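Local coordinates for protein UDP-glucose 4-epimerase (Campylobacter jejuni subsp. jejuni serotype O:2, PDB 7K3P) that probably interconverts UDP-glucose and UDP-galactose, and their N-acetylated counterparts, by epimerisation at C4 of the sugar with a bound NAD cofactor, at residues 144-149 against 153-158; 204-209 against 228-233; 117-122 against 170-175. The protein carries 2 engineered substitutions. One frame throughout, in Å; residues are numbered along the deposited sequence.

Contact 1: residues 144-149 against 153-158; sequences EPQTPV and TSPLAP
Gln-146 reaches over toward the ring of Pro-155, and its side chain can be followed outward as it nears the second segment. CB leaves the backbone alongside that segment rather than toward it, 6.3 Å from CG of Pro-155, and CG of the glutamine is hardly nearer. The change comes at the next bond: chi2 of 98° bends the chain, turning the amide toward residues 153-158, so that CD of Gln-146 stands 4.8 Å from CG of Pro-155. At the tip the two amide atoms part. OE1 approaches the CG corner of the proline ring at 3.9 Å, an oblique van der Waals meeting of a carbonyl oxygen with a methylene. NE2 turns back along its own segment and lies 3.1 Å from the backbone O of Glu-144. Both segments belong to the long connection from strand 132-136 to helix 161-179, part of a beta-alpha-beta crossover of the Rossmann fold; the first runs into the short strand 149-150, which pairs with strand 309-312, and the second follows it. Further along, the backbones are joined through a water. It accepts from Glu-144 N at 2.7 Å and donates to Ala-157 O at the same distance, the two partners subtending about 106° at its oxygen, near the tetrahedral value. Beneath the second segment, Leu-156 and Pro-158 pack on Leu-167 of helix 161-179.

Contact 2: residues 204-209 against 228-233; sequences QRYPKA and FIFGDD
Tyr-206 sets its aromatic ring against two phenylalanine rings, Phe-228 and Phe-230, and each meets it at a different angle. Because they are two residues apart on strand 226-230, the phenylalanines project from the same side of the strand, both toward the loop that carries the tyrosine. Each carries CG beside its backbone N (chi1 -78° in Phe-228), so the two rings leave the strand in similar fashion. Phe-230 runs at about a right angle to the tyrosine side chain, and the two ring planes are close to perpendicular, some 84° apart. Its para carbon does the touching: CZ lies 3.9 Å from Tyr-206 CD1 and 4.1 Å from Tyr-206 CB, so it sits near the root of the tyrosine ring, while CD1 in turn lies near the plane of the phenylalanine, at its edge. Phe-228 comes in more obliquely, with its plane tilted about 57° from that of the tyrosine. Here the outer part of the tyrosine ring is engaged: CE1 of Tyr-206 is 4.0 Å from both CD2 and CE2 of Phe-228, against the bond that joins them, and CE2 lies at the tyrosine's edge, near its plane. One face of the tyrosine is overlaid by its own neighbour, CG of Arg-205, 3.6 Å above the plane and offset toward the rim.

Arg-303 ties the cluster together from outside, making a cation-pi contact with Phe-230, touching Tyr-206 and donating to the backbone O of Pro-207. Ile-229, the intervening residue of the strand, packs instead on helix 280-291. Strand 226-230 pairs in parallel with 296-300, and this small two-stranded sheet, separate from the seven-stranded Rossmann sheet, probably belongs to the smaller lobe that receives the nucleotide sugar in epimerases of this family.

Contact 3: residues 117-122 against 170-175; sequences NTTNLI and EEVLRD
In Ile-122 chi1 of -66° sets CG1 beside the backbone N, and an extended chi2 of 160° then carries CD1 out to Leu-173, whose own CG likewise lies beside its backbone N. The two residues join helices 107-127 and 161-179, neighbours on one side of the Rossmann-fold sheet and, as in related epimerases, the pair through which two subunits probably form a four-helix bundle. The local axes run almost parallel, 17° apart and 10.2 Å at their closest. Across this gap CD1 of Ile-122 is the principal probe. It comes to 3.5 Å from Leu-173 CD2, the two side chains crossing at about a right angle, and to 3.8 Å from CG1 of Val-172. The isoleucine tip is thereby held between neighbouring residues of the opposite helix, while Ile-122 and Leu-173 both rest on Phe-133 of the sheet below. On the outer side Thr-119 and Val-172 pack on Leu-108 of the second subunit, and Asp-175 forms a salt bridge with Arg-164 of that subunit. Thr-119 spends its hydroxyl on its own helix, through a hydrogen bond with Thr-115 O, yet OG1 still rests 4.2 Å from Val-172 CG2.

Along the chain, contact 3 closes a long loop within which contact 1 is nested, and contact 2 follows later. Contacts 1 and 3 are centred about 22 Å apart but are linked by one helix: the loop of contact 1 leads into helix 161-179, which carries one segment of contact 3, and Leu-156 CD1 lies 3.8 Å from Arg-174 NH1. Contact 2 is centred about 21 Å from contact 1, with nearest atoms about 5 Å apart, and about 36 Å from contact 3. The Rossmann part, which also binds NAD, thus carries the helices that meet the second subunit, while the two-stranded sheet of contact 2 lies on the other side of the chain's centre.

Contact 1: residues 144-149 against 153-158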
ATOM      1  N   GLU A 144      15.344  -8.053   3.541  1.00 30.33           N
ATOM      2  CA  GLU A 144      16.598  -8.757   3.823  1.00 33.15           C
ATOM      3  C   GLU A 144      16.498 -10.130   3.189  1.00 31.37           C
ATOM      4  O   GLU A 144      15.919 -11.048   3.764  1.00 34.18           O
ATOM      5  CB  GLU A 144      16.840  -8.872   5.329  1.00 34.17           C
ATOM      6  CG  GLU A 144      17.368  -7.594   5.947  1.00 36.63           C
ATOM      7  CD  GLU A 144      17.408  -7.656   7.464  1.00 46.32           C
ATOM      8  OE1 GLU A 144      16.657  -8.475   8.041  1.00 48.99           O
ATOM      9  OE2 GLU A 144      18.184  -6.885   8.070  1.00 44.43           O
ATOM     10  N   PRO A 145      17.027 -10.252   1.967  1.00 30.96           N
ATOM     11  CA  PRO A 145      16.867 -11.465   1.163  1.00 31.89           C
ATOM     12  C   PRO A 145      17.612 -12.619   1.820  1.00 33.82           C
ATOM     13  O   PRO A 145      18.609 -12.404   2.521  1.00 34.93           O
ATOM     14  CB  PRO A 145      17.523 -11.088  -0.177  1.00 32.11           C
ATOM     15  CG  PRO A 145      17.545  -9.564  -0.185  1.00 33.20           C
ATOM     16  CD  PRO A 145      17.779  -9.203   1.253  1.00 30.48           C
ATOM     17  N   GLN A 146      17.118 -13.829   1.597  1.00 34.96           N
ATOM     18  CA  GLN A 146      17.690 -15.018   2.207  1.00 41.85           C
ATOM     19  C   GLN A 146      18.624 -15.745   1.231  1.00 40.63           C
ATOM     20  O   GLN A 146      19.083 -16.852   1.505  1.00 45.07           O
ATOM     21  CB  GLN A 146      16.572 -15.938   2.716  1.00 42.85           C
ATOM     22  CG  GLN A 146      15.780 -15.365   3.911  1.00 45.17           C
ATOM     23  CD  GLN A 146      14.453 -14.698   3.525  1.00 57.18           C
ATOM     24  OE1 GLN A 146      13.692 -15.208   2.692  1.00 58.59           O
ATOM     25  NE2 GLN A 146      14.168 -13.552   4.149  1.00 58.26           N
ATOM     26  N   THR A 147      18.908 -15.097   0.101  1.00 38.17           N
ATOM     27  CA  THR A 147      19.866 -15.587  -0.896  1.00 35.09           C
ATOM     28  C   THR A 147      20.850 -14.465  -1.261  1.00 34.45           C
ATOM     29  O   THR A 147      20.534 -13.281  -1.093  1.00 30.60           O
ATOM     30  CB  THR A 147      19.155 -16.047  -2.188  1.00 34.42           C
ATOM     31  OG1 THR A 147      18.441 -14.940  -2.759  1.00 34.84           O
ATOM     32  CG2 THR A 147      18.181 -17.166  -1.898  1.00 34.96           C
ATOM     33  N   PRO A 148      22.045 -14.835  -1.752  1.00 28.29           N
ATOM     34  CA  PRO A 148      23.080 -13.871  -2.144  1.00 30.19           C
ATOM     35  C   PRO A 148      22.809 -13.192  -3.486  1.00 29.19           C
ATOM     36  O   PRO A 148      23.293 -12.083  -3.725  1.00 27.01           O
ATOM     37  CB  PRO A 148      24.338 -14.742  -2.266  1.00 29.81           C
ATOM     38  CG  PRO A 148      23.824 -16.092  -2.568  1.00 30.15           C
ATOM     39  CD  PRO A 148      22.547 -16.220  -1.782  1.00 31.77           C
ATOM     40  N   VAL A 149      22.087 -13.873  -4.368  1.00 28.24           N
ATOM     41  CA  VAL A 149      21.826 -13.346  -5.697  1.00 29.17           C
ATOM     42  C   VAL A 149      20.315 -13.342  -5.864  1.00 34.01           C
ATOM     43  O   VAL A 149      19.726 -14.394  -6.125  1.00 33.84           O
ATOM     44  CB  VAL A 149      22.476 -14.217  -6.790  1.00 33.81           C
ATOM     45  CG1 VAL A 149      22.241 -13.611  -8.182  1.00 29.31           C
ATOM     46  CG2 VAL A 149      23.980 -14.369  -6.533  1.00 30.56           C
ATOM     47  N   THR A 153      11.657 -13.271  -8.390  1.00 29.57           N
ATOM     48  CA  THR A 153      10.706 -14.143  -7.681  1.00 27.78           C
ATOM     49  C   THR A 153      10.916 -14.237  -6.157  1.00 30.55           C
ATOM     50  O   THR A 153      10.111 -14.864  -5.462  1.00 29.67           O
ATOM     51  CB  THR A 153      10.741 -15.556  -8.269  1.00 29.65           C
ATOM     52  OG1 THR A 153      12.095 -16.016  -8.263  1.00 30.41           O
ATOM     53  CG2 THR A 153      10.257 -15.523  -9.711  1.00 31.61           C
ATOM     54  N   SER A 154      11.986 -13.631  -5.638  1.00 27.98           N
ATOM     55  CA  SER A 154      12.248 -13.662  -4.195  1.00 27.80           C
ATOM     56  C   SER A 154      11.114 -12.973  -3.475  1.00 32.16           C
ATOM     57  O   SER A 154      10.457 -12.102  -4.043  1.00 34.02           O
ATOM     58  CB  SER A 154      13.555 -12.951  -3.843  1.00 26.91           C
ATOM     59  OG  SER A 154      14.613 -13.376  -4.676  1.00 33.90           O
ATOM     60  N   PRO A 155      10.880 -13.348  -2.212  1.00 31.66           N
ATOM     61  CA  PRO A 155       9.778 -12.732  -1.467  1.00 27.83           C
ATOM     62  C   PRO A 155       9.941 -11.221  -1.330  1.00 29.00           C
ATOM     63  O   PRO A 155      11.046 -10.686  -1.116  1.00 25.44           O
ATOM     64  CB  PRO A 155       9.857 -13.405  -0.090  1.00 30.67           C
ATOM     65  CG  PRO A 155      11.239 -13.957  -0.002  1.00 37.53           C
ATOM     66  CD  PRO A 155      11.625 -14.330  -1.406  1.00 33.75           C
ATOM     67  N   LEU A 156       8.816 -10.534  -1.456  1.00 26.46           N
ATOM     68  CA  LEU A 156       8.769  -9.093  -1.314  1.00 28.95           C
ATOM     69  C   LEU A 156       8.456  -8.789   0.156  1.00 29.00           C
ATOM     70  O   LEU A 156       7.300  -8.803   0.574  1.00 30.70           O
ATOM     71  CB  LEU A 156       7.712  -8.521  -2.280  1.00 26.55           C
ATOM     72  CG  LEU A 156       7.945  -8.983  -3.731  1.00 26.85           C
ATOM     73  CD1 LEU A 156       6.872  -8.484  -4.724  1.00 24.80           C
ATOM     74  CD2 LEU A 156       9.330  -8.554  -4.202  1.00 25.09           C
ATOM     75  N   ALA A 157       9.497  -8.532   0.942  1.00 25.84           N
ATOM     76  CA  ALA A 157       9.354  -8.388   2.387  1.00 28.34           C
ATOM     77  C   ALA A 157      10.122  -7.175   2.901  1.00 28.41           C
ATOM     78  O   ALA A 157      11.078  -7.318   3.669  1.00 28.83           O
ATOM     79  CB  ALA A 157       9.845  -9.653   3.088  1.00 31.68           C
ATOM     80  N   PRO A 158       9.710  -5.972   2.476  1.00 27.72           N
ATOM     81  CA  PRO A 158      10.456  -4.766   2.861  1.00 24.90           C
ATOM     82  C   PRO A 158      10.475  -4.560   4.378  1.00 27.83           C
ATOM     83  O   PRO A 158       9.535  -4.956   5.075  1.00 26.84           O
ATOM     84  CB  PRO A 158       9.677  -3.631   2.182  1.00 25.86           C
ATOM     85  CG  PRO A 158       8.285  -4.205   1.917  1.00 25.30           C
ATOM     86  CD  PRO A 158       8.482  -5.678   1.712  1.00 26.31           C
TER
HETATM   87  O   HOH W   1      12.977  -9.034   4.520  1.00 30.30           O

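Contact 2: residues 204-209 against 228-233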
ATOM      1  N   GLN A 204      25.176   9.055   9.168  1.00 43.81           N
ATOM      2  CA  GLN A 204      25.284   7.676   9.658  1.00 40.77           C
ATOM      3  C   GLN A 204      26.761   7.302   9.773  1.00 44.20           C
ATOM      4  O   GLN A 204      27.503   7.349   8.781  1.00 40.48           O
ATOM      5  CB  GLN A 204      24.589   6.695   8.708  1.00 40.35           C
ATOM      6  CG  GLN A 204      23.077   6.876   8.553  1.00 45.54           C
ATOM      7  CD  GLN A 204      22.487   5.962   7.475  1.00 46.86           C
ATOM      8  OE1 GLN A 204      22.618   4.736   7.540  1.00 42.98           O
ATOM      9  NE2 GLN A 204      21.854   6.564   6.468  1.00 47.93           N
ATOM     10  N   ARG A 205      27.190   6.922  10.973  1.00 40.72           N
ATOM     11  CA  ARG A 205      28.604   6.640  11.204  1.00 42.08           C
ATOM     12  C   ARG A 205      29.011   5.301  10.592  1.00 40.38           C
ATOM     13  O   ARG A 205      30.136   5.146  10.103  1.00 39.16           O
ATOM     14  CB  ARG A 205      28.904   6.657  12.702  1.00 43.84           C
ATOM     15  CG  ARG A 205      30.377   6.809  13.055  1.00 51.20           C
ATOM     16  CD  ARG A 205      30.559   7.070  14.560  1.00 51.45           C
ATOM     17  NE  ARG A 205      29.942   8.332  14.976  1.00 60.62           N
ATOM     18  CZ  ARG A 205      28.688   8.457  15.415  1.00 63.82           C
ATOM     19  NH1 ARG A 205      27.895   7.391  15.504  1.00 62.41           N
ATOM     20  NH2 ARG A 205      28.222   9.652  15.768  1.00 62.05           N
ATOM     21  N   TYR A 206      28.091   4.338  10.619  1.00 33.99           N
ATOM     22  CA  TYR A 206      28.376   2.984  10.142  1.00 37.59           C
ATOM     23  C   TYR A 206      27.306   2.482   9.170  1.00 33.94           C
ATOM     24  O   TYR A 206      26.583   1.544   9.479  1.00 35.28           O
ATOM     25  CB  TYR A 206      28.480   2.019  11.333  1.00 41.04           C
ATOM     26  CG  TYR A 206      29.326   2.549  12.474  1.00 41.03           C
ATOM     27  CD1 TYR A 206      30.664   2.848  12.279  1.00 41.32           C
ATOM     28  CD2 TYR A 206      28.784   2.748  13.743  1.00 42.03           C
ATOM     29  CE1 TYR A 206      31.443   3.335  13.304  1.00 42.96           C
ATOM     30  CE2 TYR A 206      29.563   3.237  14.785  1.00 41.34           C
ATOM     31  CZ  TYR A 206      30.891   3.525  14.554  1.00 42.93           C
ATOM     32  OH  TYR A 206      31.686   4.015  15.564  1.00 44.08           O
ATOM     33  N   PRO A 207      27.196   3.111   7.992  1.00 37.14           N
ATOM     34  CA  PRO A 207      26.135   2.732   7.045  1.00 32.50           C
ATOM     35  C   PRO A 207      26.268   1.308   6.489  1.00 33.69           C
ATOM     36  O   PRO A 207      27.363   0.723   6.517  1.00 30.57           O
ATOM     37  CB  PRO A 207      26.260   3.779   5.937  1.00 35.89           C
ATOM     38  CG  PRO A 207      27.637   4.371   6.097  1.00 34.69           C
ATOM     39  CD  PRO A 207      27.945   4.303   7.554  1.00 36.25           C
ATOM     40  N   LYS A 208      25.149   0.757   6.015  1.00 28.61           N
ATOM     41  CA  LYS A 208      25.126  -0.571   5.407  1.00 34.27           C
ATOM     42  C   LYS A 208      26.067  -0.621   4.212  1.00 31.27           C
ATOM     43  O   LYS A 208      26.375   0.418   3.614  1.00 27.93           O
ATOM     44  CB  LYS A 208      23.706  -0.931   4.959  1.00 35.60           C
ATOM     45  CG  LYS A 208      22.731  -1.202   6.110  1.00 43.72           C
ATOM     46  CD  LYS A 208      23.002  -2.548   6.784  1.00 47.53           C
ATOM     47  CE  LYS A 208      22.054  -2.784   7.962  1.00 57.51           C
ATOM     48  NZ  LYS A 208      22.235  -4.139   8.571  1.00 57.65           N
ATOM     49  N   ALA A 209      26.506  -1.827   3.854  1.00 29.24           N
ATOM     50  CA  ALA A 209      27.471  -1.998   2.774  1.00 31.70           C
ATOM     51  C   ALA A 209      26.863  -1.668   1.412  1.00 27.37           C
ATOM     52  O   ALA A 209      27.590  -1.489   0.439  1.00 31.22           O
ATOM     53  CB  ALA A 209      28.060  -3.429   2.776  1.00 30.88           C
ATOM     54  N   PHE A 228      35.211   2.241   7.337  1.00 43.13           N
ATOM     55  CA  PHE A 228      35.489   0.995   8.036  1.00 41.12           C
ATOM     56  C   PHE A 228      35.167  -0.215   7.166  1.00 40.73           C
ATOM     57  O   PHE A 228      34.102  -0.285   6.556  1.00 35.86           O
ATOM     58  CB  PHE A 228      34.689   0.927   9.340  1.00 43.90           C
ATOM     59  CG  PHE A 228      35.273   1.748  10.466  1.00 45.54           C
ATOM     60  CD1 PHE A 228      36.444   1.347  11.100  1.00 49.69           C
ATOM     61  CD2 PHE A 228      34.643   2.902  10.903  1.00 45.62           C
ATOM     62  CE1 PHE A 228      36.986   2.091  12.144  1.00 49.28           C
ATOM     63  CE2 PHE A 228      35.175   3.651  11.952  1.00 48.16           C
ATOM     64  CZ  PHE A 228      36.346   3.243  12.571  1.00 47.84           C
ATOM     65  N   ILE A 229      36.091  -1.169   7.099  1.00 38.72           N
ATOM     66  CA  ILE A 229      35.783  -2.451   6.486  1.00 35.00           C
ATOM     67  C   ILE A 229      35.346  -3.412   7.583  1.00 36.77           C
ATOM     68  O   ILE A 229      36.168  -3.825   8.406  1.00 36.65           O
ATOM     69  CB  ILE A 229      36.998  -3.068   5.793  1.00 31.83           C
ATOM     70  CG1 ILE A 229      37.626  -2.089   4.805  1.00 36.80           C
ATOM     71  CG2 ILE A 229      36.596  -4.352   5.081  1.00 33.99           C
ATOM     72  CD1 ILE A 229      38.770  -2.706   4.015  1.00 31.44           C
ATOM     73  N   PHE A 230      34.066  -3.768   7.601  1.00 34.72           N
ATOM     74  CA  PHE A 230      33.558  -4.702   8.597  1.00 33.56           C
ATOM     75  C   PHE A 230      33.722  -6.140   8.148  1.00 36.35           C
ATOM     76  O   PHE A 230      32.852  -6.682   7.459  1.00 37.42           O
ATOM     77  CB  PHE A 230      32.097  -4.400   8.915  1.00 34.22           C
ATOM     78  CG  PHE A 230      31.899  -3.077   9.589  1.00 37.10           C
ATOM     79  CD1 PHE A 230      32.247  -2.906  10.922  1.00 40.35           C
ATOM     80  CD2 PHE A 230      31.378  -2.001   8.890  1.00 37.97           C
ATOM     81  CE1 PHE A 230      32.069  -1.675  11.550  1.00 40.77           C
ATOM     82  CE2 PHE A 230      31.200  -0.777   9.505  1.00 40.02           C
ATOM     83  CZ  PHE A 230      31.544  -0.615  10.841  1.00 39.33           C
ATOM     84  N   GLY A 231      34.840  -6.755   8.533  1.00 33.45           N
ATOM     85  CA  GLY A 231      35.114  -8.140   8.182  1.00 32.83           C
ATOM     86  C   GLY A 231      35.933  -8.266   6.908  1.00 36.83           C
ATOM     87  O   GLY A 231      35.609  -7.640   5.883  1.00 31.98           O
ATOM     88  N   ASP A 232      36.996  -9.070   6.972  1.00 30.75           N
ATOM     89  CA  ASP A 232      37.853  -9.315   5.821  1.00 35.52           C
ATOM     90  C   ASP A 232      38.128 -10.803   5.669  1.00 36.79           C
ATOM     91  O   ASP A 232      39.070 -11.199   4.981  1.00 35.47           O
ATOM     92  CB  ASP A 232      39.167  -8.526   5.919  1.00 36.02           C
ATOM     93  CG  ASP A 232      40.083  -9.026   7.043  1.00 43.44           C
ATOM     94  OD1 ASP A 232      39.602  -9.714   7.974  1.00 38.62           O
ATOM     95  OD2 ASP A 232      41.291  -8.706   6.999  1.00 42.26           O
ATOM     96  N   ASP A 233      37.282 -11.622   6.289  1.00 37.25           N
ATOM     97  CA  ASP A 233      37.433 -13.077   6.223  1.00 38.60           C
ATOM     98  C   ASP A 233      36.168 -13.790   5.735  1.00 38.72           C
ATOM     99  O   ASP A 233      35.892 -14.933   6.121  1.00 36.08           O
ATOM    100  CB  ASP A 233      37.853 -13.630   7.589  1.00 41.34           C
ATOM    101  CG  ASP A 233      36.791 -13.432   8.649  1.00 42.15           C
ATOM    102  OD1 ASP A 233      35.808 -12.705   8.393  1.00 39.01           O
ATOM    103  OD2 ASP A 233      36.943 -13.993   9.752  1.00 45.06           O
TER

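Contact 3: residues 117-122 against 170-175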
ATOM      1  N   ASN A 117       0.864   9.572  -4.294  1.00 16.87           N
ATOM      2  CA  ASN A 117       1.020  10.285  -5.558  1.00 22.06           C
ATOM      3  C   ASN A 117       1.044   9.312  -6.720  1.00 22.69           C
ATOM      4  O   ASN A 117       0.499   9.586  -7.797  1.00 18.24           O
ATOM      5  CB  ASN A 117       2.296  11.139  -5.560  1.00 17.96           C
ATOM      6  CG  ASN A 117       2.137  12.406  -4.743  1.00 21.08           C
ATOM      7  OD1 ASN A 117       1.030  12.737  -4.365  1.00 20.56           O
ATOM      8  ND2 ASN A 117       3.238  13.107  -4.465  1.00 20.14           N
ATOM      9  N   THR A 118       1.681   8.169  -6.498  1.00 19.98           N
ATOM     10  CA  THR A 118       1.769   7.163  -7.557  1.00 20.76           C
ATOM     11  C   THR A 118       0.405   6.573  -7.845  1.00 16.73           C
ATOM     12  O   THR A 118       0.065   6.302  -8.996  1.00 18.64           O
ATOM     13  CB  THR A 118       2.812   6.066  -7.221  1.00 17.28           C
ATOM     14  OG1 THR A 118       4.107   6.673  -7.151  1.00 20.06           O
ATOM     15  CG2 THR A 118       2.828   4.990  -8.314  1.00 17.04           C
ATOM     16  N   THR A 119      -0.404   6.391  -6.803  1.00 17.88           N
ATOM     17  CA  THR A 119      -1.736   5.831  -7.001  1.00 17.34           C
ATOM     18  C   THR A 119      -2.604   6.757  -7.862  1.00 20.78           C
ATOM     19  O   THR A 119      -3.279   6.312  -8.803  1.00 20.53           O
ATOM     20  CB  THR A 119      -2.440   5.534  -5.659  1.00 19.36           C
ATOM     21  OG1 THR A 119      -1.627   4.631  -4.906  1.00 20.82           O
ATOM     22  CG2 THR A 119      -3.805   4.920  -5.887  1.00 18.36           C
ATOM     23  N   ASN A 120      -2.613   8.044  -7.547  1.00 20.92           N
ATOM     24  CA  ASN A 120      -3.377   8.960  -8.388  1.00 19.41           C
ATOM     25  C   ASN A 120      -2.853   8.946  -9.830  1.00 21.39           C
ATOM     26  O   ASN A 120      -3.626   8.995 -10.786  1.00 22.96           O
ATOM     27  CB  ASN A 120      -3.313  10.380  -7.854  1.00 24.17           C
ATOM     28  CG  ASN A 120      -3.968  11.356  -8.807  1.00 22.18           C
ATOM     29  OD1 ASN A 120      -5.185  11.326  -8.976  1.00 21.72           O
ATOM     30  ND2 ASN A 120      -3.163  12.187  -9.469  1.00 19.58           N
ATOM     31  N   LEU A 121      -1.531   8.899  -9.973  1.00 21.83           N
ATOM     32  CA  LEU A 121      -0.894   8.865 -11.288  1.00 22.38           C
ATOM     33  C   LEU A 121      -1.389   7.674 -12.097  1.00 21.85           C
ATOM     34  O   LEU A 121      -1.718   7.804 -13.277  1.00 23.04           O
ATOM     35  CB  LEU A 121       0.624   8.823 -11.122  1.00 24.37           C
ATOM     36  CG  LEU A 121       1.535   9.209 -12.278  1.00 28.78           C
ATOM     37  CD1 LEU A 121       1.143  10.543 -12.890  1.00 22.97           C
ATOM     38  CD2 LEU A 121       2.981   9.270 -11.777  1.00 25.91           C
ATOM     39  N   ILE A 122      -1.447   6.508 -11.466  1.00 19.43           N
ATOM     40  CA  ILE A 122      -1.934   5.312 -12.150  1.00 19.86           C
ATOM     41  C   ILE A 122      -3.398   5.445 -12.546  1.00 26.72           C
ATOM     42  O   ILE A 122      -3.768   5.128 -13.694  1.00 23.33           O
ATOM     43  CB  ILE A 122      -1.722   4.042 -11.305  1.00 19.77           C
ATOM     44  CG1 ILE A 122      -0.223   3.766 -11.146  1.00 17.01           C
ATOM     45  CG2 ILE A 122      -2.432   2.836 -11.940  1.00 21.05           C
ATOM     46  CD1 ILE A 122       0.108   2.828  -9.941  1.00 19.15           C
ATOM     47  N   GLU A 170       3.857  -1.057  -6.568  1.00 18.25           N
ATOM     48  CA  GLU A 170       3.961  -2.235  -7.444  1.00 21.52           C
ATOM     49  C   GLU A 170       2.654  -3.005  -7.455  1.00 22.57           C
ATOM     50  O   GLU A 170       2.202  -3.465  -8.507  1.00 20.75           O
ATOM     51  CB  GLU A 170       5.074  -3.192  -6.982  1.00 19.24           C
ATOM     52  CG  GLU A 170       6.491  -2.720  -7.252  1.00 19.46           C
ATOM     53  CD  GLU A 170       7.515  -3.872  -7.162  1.00 22.01           C
ATOM     54  OE1 GLU A 170       7.107  -5.038  -7.346  1.00 22.30           O
ATOM     55  OE2 GLU A 170       8.715  -3.607  -6.925  1.00 20.26           O
ATOM     56  N   GLU A 171       2.058  -3.167  -6.275  1.00 20.75           N
ATOM     57  CA  GLU A 171       0.853  -3.977  -6.151  1.00 21.68           C
ATOM     58  C   GLU A 171      -0.346  -3.297  -6.799  1.00 23.67           C
ATOM     59  O   GLU A 171      -1.237  -3.973  -7.353  1.00 23.38           O
ATOM     60  CB  GLU A 171       0.569  -4.328  -4.685  1.00 25.27           C
ATOM     61  CG  GLU A 171       1.701  -5.168  -4.063  1.00 30.38           C
ATOM     62  CD  GLU A 171       1.417  -5.589  -2.627  1.00 40.61           C
ATOM     63  OE1 GLU A 171       0.447  -5.075  -2.032  1.00 41.63           O
ATOM     64  OE2 GLU A 171       2.169  -6.447  -2.096  1.00 47.62           O
ATOM     65  N   VAL A 172      -0.376  -1.970  -6.727  1.00 19.32           N
ATOM     66  CA  VAL A 172      -1.418  -1.209  -7.422  1.00 21.68           C
ATOM     67  C   VAL A 172      -1.248  -1.380  -8.937  1.00 20.18           C
ATOM     68  O   VAL A 172      -2.224  -1.598  -9.658  1.00 21.61           O
ATOM     69  CB  VAL A 172      -1.414   0.280  -7.025  1.00 20.87           C
ATOM     70  CG1 VAL A 172      -2.486   1.073  -7.822  1.00 19.50           C
ATOM     71  CG2 VAL A 172      -1.672   0.433  -5.517  1.00 18.74           C
ATOM     72  N   LEU A 173      -0.008  -1.305  -9.421  1.00 20.70           N
ATOM     73  CA  LEU A 173       0.234  -1.517 -10.845  1.00 21.85           C
ATOM     74  C   LEU A 173      -0.243  -2.895 -11.299  1.00 24.45           C
ATOM     75  O   LEU A 173      -0.871  -3.019 -12.356  1.00 25.96           O
ATOM     76  CB  LEU A 173       1.707  -1.317 -11.202  1.00 21.17           C
ATOM     77  CG  LEU A 173       2.223   0.111 -11.238  1.00 20.24           C
ATOM     78  CD1 LEU A 173       3.747   0.105 -11.332  1.00 18.30           C
ATOM     79  CD2 LEU A 173       1.608   0.877 -12.432  1.00 19.28           C
ATOM     80  N   ARG A 174       0.041  -3.924 -10.502  1.00 21.02           N
ATOM     81  CA  ARG A 174      -0.407  -5.288 -10.811  1.00 26.31           C
ATOM     82  C   ARG A 174      -1.924  -5.399 -10.891  1.00 31.26           C
ATOM     83  O   ARG A 174      -2.451  -6.007 -11.829  1.00 23.51           O
ATOM     84  CB  ARG A 174       0.143  -6.311  -9.793  1.00 27.31           C
ATOM     85  CG  ARG A 174       1.554  -6.826 -10.110  1.00 26.24           C
ATOM     86  CD  ARG A 174       2.325  -7.338  -8.855  1.00 32.53           C
ATOM     87  NE  ARG A 174       3.722  -6.992  -9.076  1.00 38.49           N
ATOM     88  CZ  ARG A 174       4.622  -6.661  -8.165  1.00 29.79           C
ATOM     89  NH1 ARG A 174       4.349  -6.643  -6.861  1.00 28.37           N
ATOM     90  NH2 ARG A 174       5.843  -6.358  -8.590  1.00 40.81           N
ATOM     91  N   ASP A 175      -2.631  -4.829  -9.914  1.00 24.81           N
ATOM     92  CA  ASP A 175      -4.098  -4.858  -9.942  1.00 27.77           C
ATOM     93  C   ASP A 175      -4.669  -4.035 -11.103  1.00 24.59           C
ATOM     94  O   ASP A 175      -5.680  -4.410 -11.692  1.00 26.78           O
ATOM     95  CB  ASP A 175      -4.706  -4.383  -8.610  1.00 23.59           C
ATOM     96  CG  ASP A 175      -4.695  -5.461  -7.553  1.00 29.91           C
ATOM     97  OD1 ASP A 175      -4.531  -6.632  -7.935  1.00 28.78           O
ATOM     98  OD2 ASP A 175      -4.856  -5.150  -6.344  1.00 26.55           O
TER